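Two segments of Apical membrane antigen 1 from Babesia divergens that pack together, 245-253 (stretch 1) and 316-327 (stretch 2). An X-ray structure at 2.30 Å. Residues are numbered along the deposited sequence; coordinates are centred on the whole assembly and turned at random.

Stretch 1, residues 245-253: FTRDAEECS
Stretch 2 (316-327) WANYDSNTGLCR

Stretch 2 is a β-hairpin: strand 316-320 runs out, residues 321-324 turn, and strand 325-327 returns antiparallel to it. Asn318 and Arg327 exchange backbone hydrogen bonds (Asn318 N to Arg327 O 3.0 Å, Arg327 N to Asn318 O 2.9 Å), and Asp320 N reaches Leu325 O at 3.1 Å. Within the turn, Asp320 O accepts from Gly324 N at 2.7 Å, while Asp320 OD1 accepts from Asn322 N at 2.8 Å and Thr323 N at 3.2 Å. Gly324 adopts phi/psi 80/7. A CB here would jam against the preceding carbonyl and lie 3.0 Å from Thr246 O, so the bare backbone lets stretch 1 come close.

Stretch 1 begins extended at Phe245 (-74/131) and Thr246 (-129/162), bends through Arg247 (-82/-21) and Asp248 (-166/168), and enters a helix at Ala249 that continues beyond Ser253. The helix and strand 316-320 run nearly antiparallel, at 155°, with axes 8.8 Å apart at closest approach. Phe245 faces Leu325 as an antiparallel, non-hydrogen-bonded bridge pair, CA to CA 4.4 Å. Beside it, the single hydrogen bond between the stretches runs from Thr246 N to Gly324 O, 2.9 Å and nearly straight at 171°; the same oxygen receives a CA-H contact from Phe245 CA at 3.4 Å.

Asp248 caps the helix: with chi1 p, its OD1 accepts from Glu251 N at 2.9 Å, satisfying an amide that the first turn leaves without a backbone partner. Glu251, extended with chi1 t and chi2 t, reaches Arg247, whose N donates to Glu251 OE1 at 2.7 Å and whose NH2 forms a salt bridge with Glu251 OE2 at 2.7 Å. These bonds brace the bend from within stretch 1.

The covalent link is the disulfide Cys252 SG to Cys326 SG, 2.1 Å, chi3 68°. Both cysteines have chi1 t and direct CA to CB toward the opposing stretch, bridging CA atoms 5.5 Å apart. Cys252 SG also lies 3.9 Å from Ala317 CB and 3.9 Å from Tyr319 CB, so the buried sulfur packs against two apolar carbons.

Tyr319, chi1 t and chi2 61°, lays its ring under the start of the helix. Ala249 N lies over one face, 3.4 Å from Tyr319 CE2, and Ala249 CB meets Tyr319 CD2 at 3.8 Å. The hydroxyl end extends to Asp248, with Tyr319 OH 3.4 Å from Asp248 CA. Thr246, chi1 p, places OG1 3.6 Å from Tyr319 CE1 and CG2 3.7 Å from Cys326 CB; its OG1 donates to Asp248 O at 3.3 Å.

At the exposed end, Phe245 (chi1 m, chi2 -80°) and Leu325 (chi1 t, chi2 p) project from the same face of the sheet. Leu325 CD1 sits 3.8 Å from the centroid of the Phe245 ring, only 6° off its normal, a CH-pi contact over the face. Thr323 O approaches the ring edge, 3.5 Å from Phe245 CD1.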

# COMPACT_ATOMS: atom_id res chain seq x y z
N PHE A 245 9.08 15.87 7.19
CA PHE A 245 8.67 15.54 8.55
C PHE A 245 7.17 15.49 8.58
O PHE A 245 6.52 16.37 8.01
CB PHE A 245 9.20 16.60 9.53
CG PHE A 245 10.68 16.48 9.78
CD1 PHE A 245 11.17 15.53 10.67
CD2 PHE A 245 11.59 17.26 9.07
CE1 PHE A 245 12.54 15.39 10.87
CE2 PHE A 245 12.97 17.13 9.27
CZ PHE A 245 13.44 16.19 10.17
N THR A 246 6.62 14.41 9.16
CA THR A 246 5.18 14.26 9.28
C THR A 246 4.84 13.93 10.74
O THR A 246 5.71 13.53 11.50
CB THR A 246 4.61 13.16 8.34
OG1 THR A 246 5.10 11.89 8.73
CG2 THR A 246 5.02 13.40 6.85
N ARG A 247 3.58 14.11 11.12
CA ARG A 247 3.17 14.03 12.52
C ARG A 247 2.97 12.59 12.97
O ARG A 247 3.03 12.29 14.13
CB ARG A 247 1.89 14.82 12.74
CG ARG A 247 2.16 16.30 12.90
CD ARG A 247 0.87 17.08 12.89
NE ARG A 247 0.30 17.10 11.56
CZ ARG A 247 -0.84 17.70 11.27
NH1 ARG A 247 -1.48 18.35 12.22
NH2 ARG A 247 -1.32 17.65 10.04
N ASP A 248 2.76 11.68 12.02
CA ASP A 248 2.52 10.27 12.34
C ASP A 248 2.65 9.42 11.08
O ASP A 248 2.76 9.95 9.98
CB ASP A 248 1.12 10.09 13.01
CG ASP A 248 0.04 10.90 12.32
OD1 ASP A 248 -0.02 10.85 11.06
OD2 ASP A 248 -0.76 11.56 13.02
N ALA A 249 2.70 8.10 11.27
CA ALA A 249 2.72 7.15 10.15
C ALA A 249 1.61 7.43 9.13
O ALA A 249 1.85 7.46 7.92
CB ALA A 249 2.65 5.71 10.66
N GLU A 250 0.40 7.70 9.61
CA GLU A 250 -0.72 8.00 8.66
C GLU A 250 -0.47 9.17 7.71
O GLU A 250 -0.85 9.11 6.53
CB GLU A 250 -2.01 8.25 9.41
CG GLU A 250 -2.34 7.15 10.38
CD GLU A 250 -1.84 7.44 11.77
OE1 GLU A 250 -0.63 7.18 12.04
OE2 GLU A 250 -2.65 7.94 12.59
N GLU A 251 0.07 10.26 8.24
CA GLU A 251 0.42 11.40 7.43
C GLU A 251 1.50 11.00 6.42
O GLU A 251 1.36 11.25 5.23
CB GLU A 251 0.91 12.56 8.30
CG GLU A 251 0.93 13.90 7.56
CD GLU A 251 0.96 15.09 8.51
OE1 GLU A 251 1.96 15.24 9.26
OE2 GLU A 251 -0.06 15.82 8.58
N CYS A 252 2.55 10.34 6.90
CA CYS A 252 3.56 9.79 5.99
C CYS A 252 2.92 8.92 4.87
O CYS A 252 3.20 9.08 3.66
CB CYS A 252 4.54 8.97 6.78
SG CYS A 252 5.82 8.24 5.75
N SER A 253 2.00 8.05 5.29
CA SER A 253 1.32 7.21 4.36
C SER A 253 0.54 8.05 3.33
O SER A 253 0.63 7.78 2.12
CB SER A 253 0.40 6.22 5.09
OG SER A 253 -0.20 5.34 4.17
N TRP A 316 6.37 3.31 -1.73
CA TRP A 316 6.91 2.80 -0.46
C TRP A 316 7.48 3.98 0.27
O TRP A 316 7.92 4.97 -0.36
CB TRP A 316 8.03 1.78 -0.69
CG TRP A 316 7.81 0.76 -1.80
CD1 TRP A 316 7.33 -0.54 -1.67
CD2 TRP A 316 8.13 0.91 -3.23
NE1 TRP A 316 7.31 -1.18 -2.91
CE2 TRP A 316 7.76 -0.35 -3.88
CE3 TRP A 316 8.61 1.95 -4.02
CZ2 TRP A 316 7.94 -0.57 -5.23
CZ3 TRP A 316 8.78 1.72 -5.40
CH2 TRP A 316 8.46 0.48 -5.98
N ALA A 317 7.42 3.92 1.60
CA ALA A 317 7.98 4.98 2.44
C ALA A 317 8.53 4.41 3.74
O ALA A 317 8.06 3.37 4.23
CB ALA A 317 6.93 6.05 2.75
N ASN A 318 9.55 5.07 4.27
CA ASN A 318 10.10 4.77 5.59
C ASN A 318 9.70 5.85 6.54
O ASN A 318 10.01 7.01 6.32
CB ASN A 318 11.61 4.76 5.54
CG ASN A 318 12.13 3.86 4.46
OD1 ASN A 318 12.37 4.32 3.34
ND2 ASN A 318 12.22 2.57 4.75
N TYR A 319 8.98 5.47 7.57
CA TYR A 319 8.58 6.40 8.58
C TYR A 319 9.36 6.13 9.85
O TYR A 319 9.24 5.07 10.44
CB TYR A 319 7.09 6.29 8.85
CG TYR A 319 6.68 7.18 9.98
CD1 TYR A 319 6.85 8.56 9.90
CD2 TYR A 319 6.26 6.63 11.19
CE1 TYR A 319 6.49 9.39 10.96
CE2 TYR A 319 5.91 7.43 12.25
CZ TYR A 319 6.04 8.80 12.13
OH TYR A 319 5.72 9.57 13.21
N ASP A 320 10.16 7.11 10.26
CA ASP A 320 10.92 6.99 11.49
C ASP A 320 10.09 7.56 12.63
O ASP A 320 9.90 8.76 12.71
CB ASP A 320 12.23 7.77 11.38
CG ASP A 320 13.15 7.53 12.58
OD1 ASP A 320 12.64 7.47 13.73
OD2 ASP A 320 14.36 7.36 12.36
N SER A 321 9.55 6.69 13.48
CA SER A 321 8.67 7.17 14.54
C SER A 321 9.39 7.94 15.65
O SER A 321 8.74 8.63 16.40
CB SER A 321 7.83 6.03 15.13
OG SER A 321 8.69 5.03 15.64
N ASN A 322 10.72 7.87 15.71
CA ASN A 322 11.50 8.68 16.66
C ASN A 322 11.73 10.11 16.22
O ASN A 322 11.83 11.00 17.06
CB ASN A 322 12.86 8.03 16.97
CG ASN A 322 12.74 6.58 17.38
OD1 ASN A 322 13.44 5.71 16.85
ND2 ASN A 322 11.83 6.29 18.31
N THR A 323 11.85 10.34 14.91
CA THR A 323 12.11 11.67 14.38
C THR A 323 10.90 12.28 13.66
O THR A 323 10.78 13.51 13.50
CB THR A 323 13.32 11.66 13.40
OG1 THR A 323 13.09 10.73 12.34
CG2 THR A 323 14.60 11.28 14.12
N GLY A 324 10.01 11.41 13.18
CA GLY A 324 8.93 11.84 12.32
C GLY A 324 9.34 12.04 10.87
O GLY A 324 8.55 12.50 10.04
N LEU A 325 10.57 11.68 10.52
CA LEU A 325 10.96 11.87 9.14
C LEU A 325 10.34 10.79 8.24
O LEU A 325 10.55 9.59 8.45
CB LEU A 325 12.46 11.98 8.97
CG LEU A 325 12.97 12.34 7.57
CD1 LEU A 325 12.63 13.78 7.18
CD2 LEU A 325 14.47 12.16 7.51
N CYS A 326 9.56 11.24 7.27
CA CYS A 326 8.98 10.37 6.28
C CYS A 326 9.83 10.42 5.00
O CYS A 326 9.94 11.46 4.37
CB CYS A 326 7.55 10.83 5.97
SG CYS A 326 6.69 9.85 4.71
N ARG A 327 10.46 9.30 4.63
CA ARG A 327 11.24 9.27 3.40
C ARG A 327 10.50 8.48 2.32
O ARG A 327 10.41 7.26 2.40
CB ARG A 327 12.63 8.66 3.64
CG ARG A 327 13.46 9.37 4.70
CD ARG A 327 14.94 8.96 4.59
NE ARG A 327 15.14 7.51 4.74
CZ ARG A 327 15.49 6.67 3.76
NH1 ARG A 327 15.73 7.11 2.51
NH2 ARG A 327 15.65 5.38 4.02